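Local structure of E3 ubiquitin-protein ligase RNF31 (Mus musculus, 5Y3T) at residues A70-C73 / Q74-R77; H84-L87 / D88-V91. The protein is a RING-type E3 ubiquitin ligase, also called HOIL-1-interacting protein (HOIP), whose UBA-domain region probably serves to bind partner proteins. All coordinates share one frame; numbering follows the deposited sequence.

Followed from the N terminus, helix 42-64 comes first, and both contacts lie in the chain that folds back against it. Interaction 1 (70-73 with 74-77) turns the loop after that helix into the start of helix 73-82. The helix ends shortly before H84, and interaction 2 (84-87 with 88-91) begins helix 87-107. The two are in series, neither enclosing nor crossing the other; their centres lie about 13 Å apart and their nearest atoms about 5 Å apart, without touching. Each contact also places side chains on helix 42-64, and R98 of helix 87-107 reaches back to interaction 1, joining three consecutive helices of the UBA region.

Interaction 1 (A70-C73 / Q74-R77); sequences AFSC and QEAR
The side chain of E75 turns back along S72, and its course from CB outward carries most of this contact. CB lies 3.5 Å from the backbone O of S72; CG and then CD pass S72 OG, CG at 3.4 Å. With CG beside its own backbone N (chi1 -71°), the chain brings the carboxylate back alongside the first turn, to the N-cap residue S72. There OE1 takes two bonds from a single residue: S72 OG at 2.7 Å and S72 N at 3.3 Å, the latter almost straight at 170°. Both donors come to the anti side of OE1, modestly out of the carboxylate plane and from opposite faces of it. S72 OG also accepts a weak bond from E75 N at 3.4 Å. The reciprocal pair is a capping box: S72 is the N-cap of helix 73-82, and the side chain of each residue bonds the backbone N of the other. R98 of helix 87-107 forms a salt bridge to the same OE1 and would probably help to balance its negative charge; R98 also makes a cation-pi contact with F71, whose ring packs on A58 and A61 of helix 42-64. The first helical backbone bonds follow, A76 N to S72 O at 3.0 Å and R77 N to C73 O at 2.9 Å. On another side of the turn, Q74 bends at chi2 (72°) and brings NE2 to 3.7 Å from C73 CB, while R77 carries its guanidinium away to a salt bridge with E29.

Interaction 2 (H84-L87 / D88-V91); sequences HGNL and DEAV
A helix N-cap organises this contact: N86 stands just before helix 87-107, and its side-chain oxygen receives the amide of E89. The bond from E89 N to N86 OD1 is 3.1 Å long and nearly straight at the hydrogen (166°), yet the donor sits well above the plane of the side-chain carbonyl and does not lie on a lone pair. CG of N86 is anti to its backbone N (chi1 -176°), which swings the amide over the opening turn. Beside the capping bond the two side chains stack. The amide of N86 and the carboxylate of E89 are only 4° from parallel, with N86 ND2 3.6 Å from E89 CD, and the aliphatic CG of E89 also lies against the amide carbon CG of N86, at 3.7 Å. The carboxylate has its polar partner in R83, which makes a salt bridge to OE1 and would help hold the group in this position.

Backbone bonds run on from the cap: A90 N reaches N86 O at 2.9 Å and V91 N reaches L87 O at the same distance of 2.9 Å, while A90 N makes a further, weak bond to L87 O. The apolar side of the turn is formed by L87 and V91, whose CD1 and CG2 approach to 4.5 Å; L87 packs on M56 and V57, and V91 on L60 and Q64, all of helix 42-64. Just upstream, H84 with positive phi closes helix 73-82 in a Schellman motif, so the whole is a short helix-to-helix junction, Schellman C-cap followed directly by an asparagine N-cap.

Interaction 1 (A70-C73 / Q74-R77)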
ATOM      1  N   ALA B  70      13.497 -16.517  -1.519  1.00 63.84           N
ATOM      2  CA  ALA B  70      14.217 -15.985  -0.399  1.00 59.57           C
ATOM      3  C   ALA B  70      13.757 -14.559  -0.216  1.00 54.59           C
ATOM      4  O   ALA B  70      13.633 -13.817  -1.182  1.00 48.88           O
ATOM      5  CB  ALA B  70      15.714 -16.029  -0.686  1.00 57.07           C
ATOM      6  N   PHE B  71      13.591 -14.179   1.043  1.00 54.05           N
ATOM      7  CA  PHE B  71      13.129 -12.859   1.439  1.00 51.47           C
ATOM      8  C   PHE B  71      14.293 -11.933   1.734  1.00 52.23           C
ATOM      9  O   PHE B  71      15.291 -12.344   2.357  1.00 57.19           O
ATOM     10  CB  PHE B  71      12.179 -12.994   2.647  1.00 52.52           C
ATOM     11  CG  PHE B  71      10.942 -13.825   2.326  1.00 50.73           C
ATOM     12  CD1 PHE B  71      10.977 -15.210   2.406  1.00 46.50           C
ATOM     13  CD2 PHE B  71       9.761 -13.209   1.893  1.00 50.47           C
ATOM     14  CE1 PHE B  71       9.862 -15.979   2.066  1.00 48.99           C
ATOM     15  CE2 PHE B  71       8.648 -13.964   1.543  1.00 50.04           C
ATOM     16  CZ  PHE B  71       8.696 -15.350   1.627  1.00 49.93           C
ATOM     17  N   SER B  72      14.156 -10.688   1.273  1.00 52.18           N
ATOM     18  CA  SER B  72      15.136  -9.633   1.480  1.00 54.57           C
ATOM     19  C   SER B  72      14.845  -8.880   2.759  1.00 54.31           C
ATOM     20  O   SER B  72      13.732  -8.899   3.249  1.00 59.00           O
ATOM     21  CB  SER B  72      15.105  -8.637   0.314  1.00 54.12           C
ATOM     22  OG  SER B  72      13.811  -8.100   0.141  1.00 56.98           O
ATOM     23  N   CYS B  73      15.866  -8.193   3.271  1.00 58.66           N
ATOM     24  CA  CYS B  73      15.780  -7.356   4.466  1.00 55.44           C
ATOM     25  C   CYS B  73      14.806  -6.245   4.219  1.00 49.78           C
ATOM     26  O   CYS B  73      14.108  -5.882   5.104  1.00 54.41           O
ATOM     27  CB  CYS B  73      17.145  -6.722   4.821  1.00 69.31           C
ATOM     28  SG  CYS B  73      18.566  -7.854   4.844  1.00 86.91           S
ATOM     29  N   GLN B  74      14.756  -5.689   3.017  1.00 57.34           N
ATOM     30  CA  GLN B  74      13.820  -4.580   2.731  1.00 58.76           C
ATOM     31  C   GLN B  74      12.375  -5.102   2.895  1.00 51.13           C
ATOM     32  O   GLN B  74      11.561  -4.436   3.469  1.00 54.83           O
ATOM     33  CB  GLN B  74      14.037  -3.937   1.353  1.00 57.48           C
ATOM     34  CG  GLN B  74      15.432  -3.325   1.127  1.00 74.93           C
ATOM     35  CD  GLN B  74      16.600  -4.350   0.949  1.00 87.19           C
ATOM     36  OE1 GLN B  74      16.697  -5.070  -0.062  1.00 82.94           O
ATOM     37  NE2 GLN B  74      17.489  -4.409   1.946  1.00 90.61           N
ATOM     38  N   GLU B  75      12.096  -6.320   2.453  1.00 48.73           N
ATOM     39  CA  GLU B  75      10.768  -6.927   2.675  1.00 53.74           C
ATOM     40  C   GLU B  75      10.453  -7.291   4.128  1.00 55.98           C
ATOM     41  O   GLU B  75       9.309  -7.134   4.567  1.00 46.82           O
ATOM     42  CB  GLU B  75      10.596  -8.150   1.812  1.00 56.36           C
ATOM     43  CG  GLU B  75      10.444  -7.765   0.347  1.00 56.24           C
ATOM     44  CD  GLU B  75      10.536  -8.975  -0.524  1.00 58.36           C
ATOM     45  OE1 GLU B  75      11.630  -9.615  -0.504  1.00 56.87           O
ATOM     46  OE2 GLU B  75       9.516  -9.286  -1.175  1.00 64.62           O
ATOM     47  N   ALA B  76      11.462  -7.745   4.868  1.00 50.92           N
ATOM     48  CA  ALA B  76      11.278  -8.086   6.266  1.00 50.18           C
ATOM     49  C   ALA B  76      10.956  -6.834   7.043  1.00 52.90           C
ATOM     50  O   ALA B  76      10.038  -6.860   7.870  1.00 52.34           O
ATOM     51  CB  ALA B  76      12.538  -8.748   6.829  1.00 53.97           C
ATOM     52  N   ARG B  77      11.705  -5.761   6.756  1.00 46.37           N
ATOM     53  CA  ARG B  77      11.611  -4.472   7.438  1.00 50.00           C
ATOM     54  C   ARG B  77      10.255  -3.869   7.215  1.00 52.34           C
ATOM     55  O   ARG B  77       9.593  -3.419   8.158  1.00 53.22           O
ATOM     56  CB  ARG B  77      12.697  -3.477   6.919  1.00 55.28           C
ATOM     57  CG  ARG B  77      12.729  -2.090   7.558  1.00 56.60           C
ATOM     58  CD  ARG B  77      13.812  -1.159   6.968  1.00 60.30           C
ATOM     59  NE  ARG B  77      13.746   0.216   7.538  1.00 71.05           N
ATOM     60  CZ  ARG B  77      13.032   1.268   7.057  1.00 86.44           C
ATOM     61  NH1 ARG B  77      12.283   1.176   5.949  1.00 91.03           N
ATOM     62  NH2 ARG B  77      13.050   2.455   7.691  1.00 82.73           N
TER

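Interaction 2 (H84-L87 / D88-V91)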
ATOM      1  N   HIS B  84       3.934  -2.876  13.170  1.00 46.18           N
ATOM      2  CA  HIS B  84       4.352  -2.309  14.461  1.00 53.22           C
ATOM      3  C   HIS B  84       5.083  -3.251  15.396  1.00 47.01           C
ATOM      4  O   HIS B  84       4.895  -3.176  16.595  1.00 48.94           O
ATOM      5  CB  HIS B  84       3.147  -1.698  15.188  1.00 45.77           C
ATOM      6  CG  HIS B  84       2.647  -0.458  14.532  1.00 51.62           C
ATOM      7  ND1 HIS B  84       1.526   0.217  14.964  1.00 47.52           N
ATOM      8  CD2 HIS B  84       3.119   0.229  13.459  1.00 50.73           C
ATOM      9  CE1 HIS B  84       1.326   1.261  14.184  1.00 48.17           C
ATOM     10  NE2 HIS B  84       2.292   1.305  13.280  1.00 50.76           N
ATOM     11  N   GLY B  85       5.944  -4.096  14.851  1.00 47.23           N
ATOM     12  CA  GLY B  85       6.790  -4.951  15.688  1.00 50.87           C
ATOM     13  C   GLY B  85       6.134  -6.230  16.199  1.00 51.88           C
ATOM     14  O   GLY B  85       6.731  -6.952  17.012  1.00 51.95           O
ATOM     15  N   ASN B  86       4.932  -6.550  15.726  1.00 46.60           N
ATOM     16  CA  ASN B  86       4.349  -7.854  16.034  1.00 49.14           C
ATOM     17  C   ASN B  86       5.016  -8.917  15.164  1.00 52.14           C
ATOM     18  O   ASN B  86       4.738  -8.979  13.973  1.00 48.29           O
ATOM     19  CB  ASN B  86       2.851  -7.826  15.786  1.00 54.26           C
ATOM     20  CG  ASN B  86       2.158  -9.112  16.179  1.00 53.20           C
ATOM     21  OD1 ASN B  86       2.641 -10.229  15.912  1.00 58.37           O
ATOM     22  ND2 ASN B  86       0.988  -8.965  16.770  1.00 46.52           N
ATOM     23  N   LEU B  87       5.856  -9.776  15.763  1.00 52.55           N
ATOM     24  CA  LEU B  87       6.639 -10.759  14.994  1.00 54.60           C
ATOM     25  C   LEU B  87       5.798 -11.674  14.107  1.00 53.57           C
ATOM     26  O   LEU B  87       6.036 -11.760  12.883  1.00 61.58           O
ATOM     27  CB  LEU B  87       7.547 -11.605  15.890  1.00 55.84           C
ATOM     28  CG  LEU B  87       8.660 -12.371  15.179  1.00 60.56           C
ATOM     29  CD1 LEU B  87       9.375 -11.462  14.205  1.00 60.18           C
ATOM     30  CD2 LEU B  87       9.675 -12.986  16.155  1.00 60.81           C
ATOM     31  N   ASP B  88       4.784 -12.294  14.686  1.00 46.51           N
ATOM     32  CA  ASP B  88       3.949 -13.266  13.949  1.00 52.05           C
ATOM     33  C   ASP B  88       3.135 -12.562  12.847  1.00 50.91           C
ATOM     34  O   ASP B  88       2.878 -13.124  11.801  1.00 50.09           O
ATOM     35  CB  ASP B  88       2.957 -14.032  14.854  1.00 52.22           C
ATOM     36  CG  ASP B  88       3.343 -15.501  15.123  1.00 57.37           C
ATOM     37  OD1 ASP B  88       4.087 -16.151  14.342  1.00 61.70           O
ATOM     38  OD2 ASP B  88       2.824 -16.026  16.145  1.00 64.53           O
ATOM     39  N   GLU B  89       2.693 -11.345  13.073  1.00 50.52           N
ATOM     40  CA  GLU B  89       2.015 -10.656  11.967  1.00 55.22           C
ATOM     41  C   GLU B  89       2.961 -10.228  10.854  1.00 50.23           C
ATOM     42  O   GLU B  89       2.588 -10.241   9.687  1.00 54.32           O
ATOM     43  CB  GLU B  89       1.240  -9.487  12.484  1.00 52.60           C
ATOM     44  CG  GLU B  89       0.049  -9.984  13.267  1.00 53.81           C
ATOM     45  CD  GLU B  89      -0.849  -8.866  13.691  1.00 60.35           C
ATOM     46  OE1 GLU B  89      -0.544  -7.655  13.423  1.00 58.50           O
ATOM     47  OE2 GLU B  89      -1.860  -9.235  14.307  1.00 69.18           O
ATOM     48  N   ALA B  90       4.191  -9.929  11.245  1.00 45.89           N
ATOM     49  CA  ALA B  90       5.192  -9.395  10.362  1.00 47.71           C
ATOM     50  C   ALA B  90       5.637 -10.467   9.421  1.00 48.02           C
ATOM     51  O   ALA B  90       5.883 -10.210   8.241  1.00 48.00           O
ATOM     52  CB  ALA B  90       6.366  -8.881  11.187  1.00 46.97           C
ATOM     53  N   VAL B  91       5.729 -11.674   9.971  1.00 49.98           N
ATOM     54  CA  VAL B  91       6.046 -12.860   9.211  1.00 49.41           C
ATOM     55  C   VAL B  91       4.919 -13.162   8.248  1.00 50.09           C
ATOM     56  O   VAL B  91       5.192 -13.483   7.093  1.00 58.33           O
ATOM     57  CB  VAL B  91       6.339 -14.087  10.134  1.00 46.66           C
ATOM     58  CG1 VAL B  91       6.340 -15.405   9.346  1.00 46.50           C
ATOM     59  CG2 VAL B  91       7.687 -13.908  10.832  1.00 43.01           C
TER